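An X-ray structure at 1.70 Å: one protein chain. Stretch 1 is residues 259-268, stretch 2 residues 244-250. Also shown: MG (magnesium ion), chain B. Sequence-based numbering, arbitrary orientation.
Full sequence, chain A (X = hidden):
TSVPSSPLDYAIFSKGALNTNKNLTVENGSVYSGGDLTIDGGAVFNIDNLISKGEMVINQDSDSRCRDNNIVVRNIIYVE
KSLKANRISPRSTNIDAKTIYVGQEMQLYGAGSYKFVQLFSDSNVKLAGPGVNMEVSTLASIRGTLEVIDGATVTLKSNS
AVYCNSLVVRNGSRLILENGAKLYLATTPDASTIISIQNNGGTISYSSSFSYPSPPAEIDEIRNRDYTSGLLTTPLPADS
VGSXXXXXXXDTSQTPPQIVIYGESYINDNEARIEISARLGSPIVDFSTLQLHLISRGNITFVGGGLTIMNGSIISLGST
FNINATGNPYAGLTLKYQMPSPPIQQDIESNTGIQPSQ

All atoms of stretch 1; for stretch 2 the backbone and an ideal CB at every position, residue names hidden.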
# COMPACT_ATOMS: atom_id res chain seq x y z
N ILE A 259 -15.30 17.77 -8.44
CA ILE A 259 -14.64 19.02 -7.93
C ILE A 259 -13.26 18.70 -7.36
O ILE A 259 -13.04 17.59 -6.79
CB ILE A 259 -15.58 19.69 -6.95
CG1 ILE A 259 -15.07 21.10 -6.52
CG2 ILE A 259 -15.80 18.82 -5.75
CD1 ILE A 259 -16.11 21.88 -5.75
N VAL A 260 -12.30 19.58 -7.62
CA VAL A 260 -11.03 19.52 -6.96
C VAL A 260 -10.96 20.64 -5.91
O VAL A 260 -11.28 21.79 -6.22
CB VAL A 260 -9.82 19.46 -7.92
CG1 VAL A 260 -9.79 20.66 -8.81
CG2 VAL A 260 -8.51 19.29 -7.18
N ILE A 261 -10.53 20.24 -4.70
CA ILE A 261 -10.24 21.18 -3.62
C ILE A 261 -8.76 21.24 -3.39
O ILE A 261 -8.14 20.20 -3.22
CB ILE A 261 -10.95 20.71 -2.34
CG1 ILE A 261 -12.47 20.57 -2.53
CG2 ILE A 261 -10.78 21.63 -1.15
CD1 ILE A 261 -13.24 21.75 -3.10
N TYR A 262 -8.21 22.46 -3.33
CA TYR A 262 -6.80 22.68 -3.12
C TYR A 262 -6.64 23.34 -1.75
O TYR A 262 -7.31 24.34 -1.47
CB TYR A 262 -6.27 23.66 -4.12
CG TYR A 262 -6.30 23.17 -5.57
CD1 TYR A 262 -5.38 22.33 -6.03
CD2 TYR A 262 -7.22 23.70 -6.47
CE1 TYR A 262 -5.39 21.88 -7.37
CE2 TYR A 262 -7.25 23.26 -7.80
CZ TYR A 262 -6.31 22.39 -8.23
OH TYR A 262 -6.27 21.96 -9.54
N GLY A 263 -5.80 22.77 -0.91
CA GLY A 263 -5.41 23.47 0.36
C GLY A 263 -3.91 23.43 0.48
O GLY A 263 -3.34 22.40 0.81
N GLU A 264 -3.23 24.55 0.26
CA GLU A 264 -1.79 24.52 0.35
C GLU A 264 -1.29 23.98 1.68
O GLU A 264 -0.52 23.02 1.75
CB GLU A 264 -1.19 25.90 0.05
CG GLU A 264 0.31 26.01 0.28
CD GLU A 264 1.18 25.24 -0.73
OE1 GLU A 264 0.64 24.63 -1.70
OE2 GLU A 264 2.42 25.25 -0.60
N SER A 265 -1.76 24.58 2.76
CA SER A 265 -1.27 24.20 4.09
C SER A 265 -1.86 22.96 4.72
O SER A 265 -1.21 22.33 5.58
CB SER A 265 -1.49 25.41 5.06
OG SER A 265 -0.73 26.55 4.62
N TYR A 266 -3.11 22.64 4.37
CA TYR A 266 -3.88 21.60 4.96
C TYR A 266 -5.25 21.64 4.28
O TYR A 266 -5.65 22.63 3.65
CB TYR A 266 -4.03 21.71 6.50
CG TYR A 266 -4.46 23.10 7.01
CD1 TYR A 266 -5.80 23.50 6.99
CD2 TYR A 266 -3.55 23.98 7.55
CE1 TYR A 266 -6.16 24.75 7.43
CE2 TYR A 266 -3.91 25.27 7.89
CZ TYR A 266 -5.20 25.61 7.93
OH TYR A 266 -5.60 26.83 8.32
N ILE A 267 -5.96 20.52 4.42
CA ILE A 267 -7.37 20.51 4.22
C ILE A 267 -8.08 19.82 5.39
O ILE A 267 -7.80 18.67 5.73
CB ILE A 267 -7.83 19.83 2.87
CG1 ILE A 267 -7.18 20.46 1.66
CG2 ILE A 267 -9.33 19.86 2.79
CD1 ILE A 267 -7.29 19.62 0.38
N ASN A 268 -9.10 20.49 5.89
CA ASN A 268 -10.03 19.92 6.88
C ASN A 268 -11.44 19.81 6.27
O ASN A 268 -11.85 20.70 5.53
CB ASN A 268 -10.08 20.78 8.16
CG ASN A 268 -8.73 20.93 8.76
OD1 ASN A 268 -7.96 19.96 8.82
ND2 ASN A 268 -8.35 22.19 9.12
N UNK A 244 -11.48 31.09 2.64
CA UNK A 244 -10.42 31.87 1.97
C UNK A 244 -9.08 31.14 1.83
O UNK A 244 -8.23 31.52 1.06
CB UNK A 244 -10.19 33.17 2.74
N UNK A 245 -8.92 30.07 2.62
CA UNK A 245 -7.74 29.30 2.70
C UNK A 245 -7.71 28.17 1.62
O UNK A 245 -6.68 27.57 1.37
CB UNK A 245 -7.62 28.72 4.11
N UNK A 246 -8.89 27.90 1.07
CA UNK A 246 -9.02 26.85 0.05
C UNK A 246 -9.32 27.37 -1.32
O UNK A 246 -9.95 28.43 -1.48
CB UNK A 246 -10.12 25.86 0.45
N UNK A 247 -8.95 26.54 -2.32
CA UNK A 247 -9.31 26.78 -3.72
C UNK A 247 -10.10 25.62 -4.27
O UNK A 247 -10.06 24.53 -3.72
CB UNK A 247 -8.06 27.01 -4.57
N UNK A 248 -10.80 25.85 -5.40
CA UNK A 248 -11.56 24.79 -6.03
C UNK A 248 -11.77 25.04 -7.50
O UNK A 248 -11.87 26.19 -7.93
CB UNK A 248 -12.91 24.62 -5.33
N UNK A 249 -11.92 23.95 -8.26
CA UNK A 249 -12.41 24.01 -9.60
C UNK A 249 -13.42 22.90 -9.74
O UNK A 249 -13.12 21.74 -9.35
CB UNK A 249 -11.28 23.90 -10.63
N UNK A 250 -14.55 23.22 -10.37
CA UNK A 250 -15.60 22.22 -10.58
C UNK A 250 -15.82 21.91 -12.06
O UNK A 250 -15.51 22.74 -12.94
CB UNK A 250 -16.91 22.70 -9.96
MG MG B . -11.90 29.69 -1.22

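Position 244 lies beyond the reach of stretch 1: nothing of that segment comes within 5.5 Å of its ideal CB, so the contact sets no rule and many residues would serve. The deposited residue is Asn244, which makes no contact here.

At 245 the CA-to-CB bond points toward stretch 1, yet the nearest atom, Tyr266 OH, is still 5.0 Å from the ideal CB. That CB has open space around it, and stretch 1 offers a backbone acceptor, Tyr266 O, about 6.4 Å from it, as well as the ring of Tyr266. A long polar residue with a donor at its tip would suit; Lys, Arg or Gln could all be imagined. It is Gln245. With chi1 t, it reaches in and its NE2 donates to Tyr266 O at 2.9 Å, nearly straight, while NE2 also lies over one face of the Tyr266 ring. Both ends of the amide are used: water 1 links OE1 to Asn268 N, and water 3 links NE2 to Ser265 N. One side chain thus bonds Tyr266 O directly and two other backbone nitrogens through water.

At 246 the CB points sideways, 4.6 Å from Ile261 CG2. With the bare CA of Gly263 and, farther in, Ile267, this makes an apolar surface that a longer chain could reach. A branched or flexible apolar residue fits. Leu246 bends its end inward: CD1 meets Ile261 CG2 at 4.2 Å, and CD2 sits 4.0 Å from Ile267 CG1 and 3.6 Å from Gly263 CA. An ideal CB on Gly263 would be 3.0 Å from that CD2, a clash. Leu246 O binds the magnesium ion, MG, at 2.3 Å.

Position 247 pairs with Tyr262, its N and O bonding Tyr262 O at 2.9 Å and Tyr262 N at 2.8 Å. The ideal CB would stand 3.8 Å from Tyr262 CB, which a small residue tolerates; the extended backbone does not demand glycine. Gly247 is found, leaving the bonded pair without a side chain on this strand.

Position 248 shares a face with Ile259 and Ile261, whose CD1 atoms come within 4.2 Å (Ile259) and 3.7 Å (Ile261) of its ideal CB. Ala, Ser, Thr or Val look plausible. Ser248 packs its CB there and satisfies OG elsewhere in the structure.

Position 249 turns to the face of Val260 and Tyr262, its ideal CB 4.0 Å from Val260 CG1 and 5.0 Å from Tyr262 CE2; Val, Ile or Thr would suit. Thr249 places CB 3.9 Å from Val260 CG1 and OG1 4.1 Å from Tyr262 CE2, at the ring edge; its backbone N and O both bond Val260.

At 250, opposite Ile259, a small or apolar residue suffices: Ala250 CB touches Ile259 CG1 at 4.2 Å.

Stretch 2, residues 244-250: NQLGSTA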
# COMPACT_ATOMS: atom_id res chain seq x y z
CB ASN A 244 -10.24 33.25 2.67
CG ASN A 244 -9.65 33.14 4.09
OD1 ASN A 244 -9.85 32.15 4.84
ND2 ASN A 244 -8.94 34.18 4.49
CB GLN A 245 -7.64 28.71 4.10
CG GLN A 245 -6.43 27.81 4.29
CD GLN A 245 -6.73 26.29 4.16
OE1 GLN A 245 -7.83 25.83 4.45
NE2 GLN A 245 -5.71 25.53 3.84
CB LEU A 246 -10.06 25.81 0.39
CG LEU A 246 -9.93 25.04 1.72
CD1 LEU A 246 -11.19 24.27 2.10
CD2 LEU A 246 -8.66 24.22 1.73
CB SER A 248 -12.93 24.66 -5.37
OG SER A 248 -13.71 25.84 -5.37
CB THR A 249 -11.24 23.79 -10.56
OG1 THR A 249 -10.20 24.73 -10.29
CG2 THR A 249 -11.62 23.81 -12.06
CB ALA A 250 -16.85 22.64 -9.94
O HOH W 1 -9.05 23.32 5.31
O HOH W 2 -4.71 26.63 -0.96
O HOH W 3 -3.32 27.01 2.92
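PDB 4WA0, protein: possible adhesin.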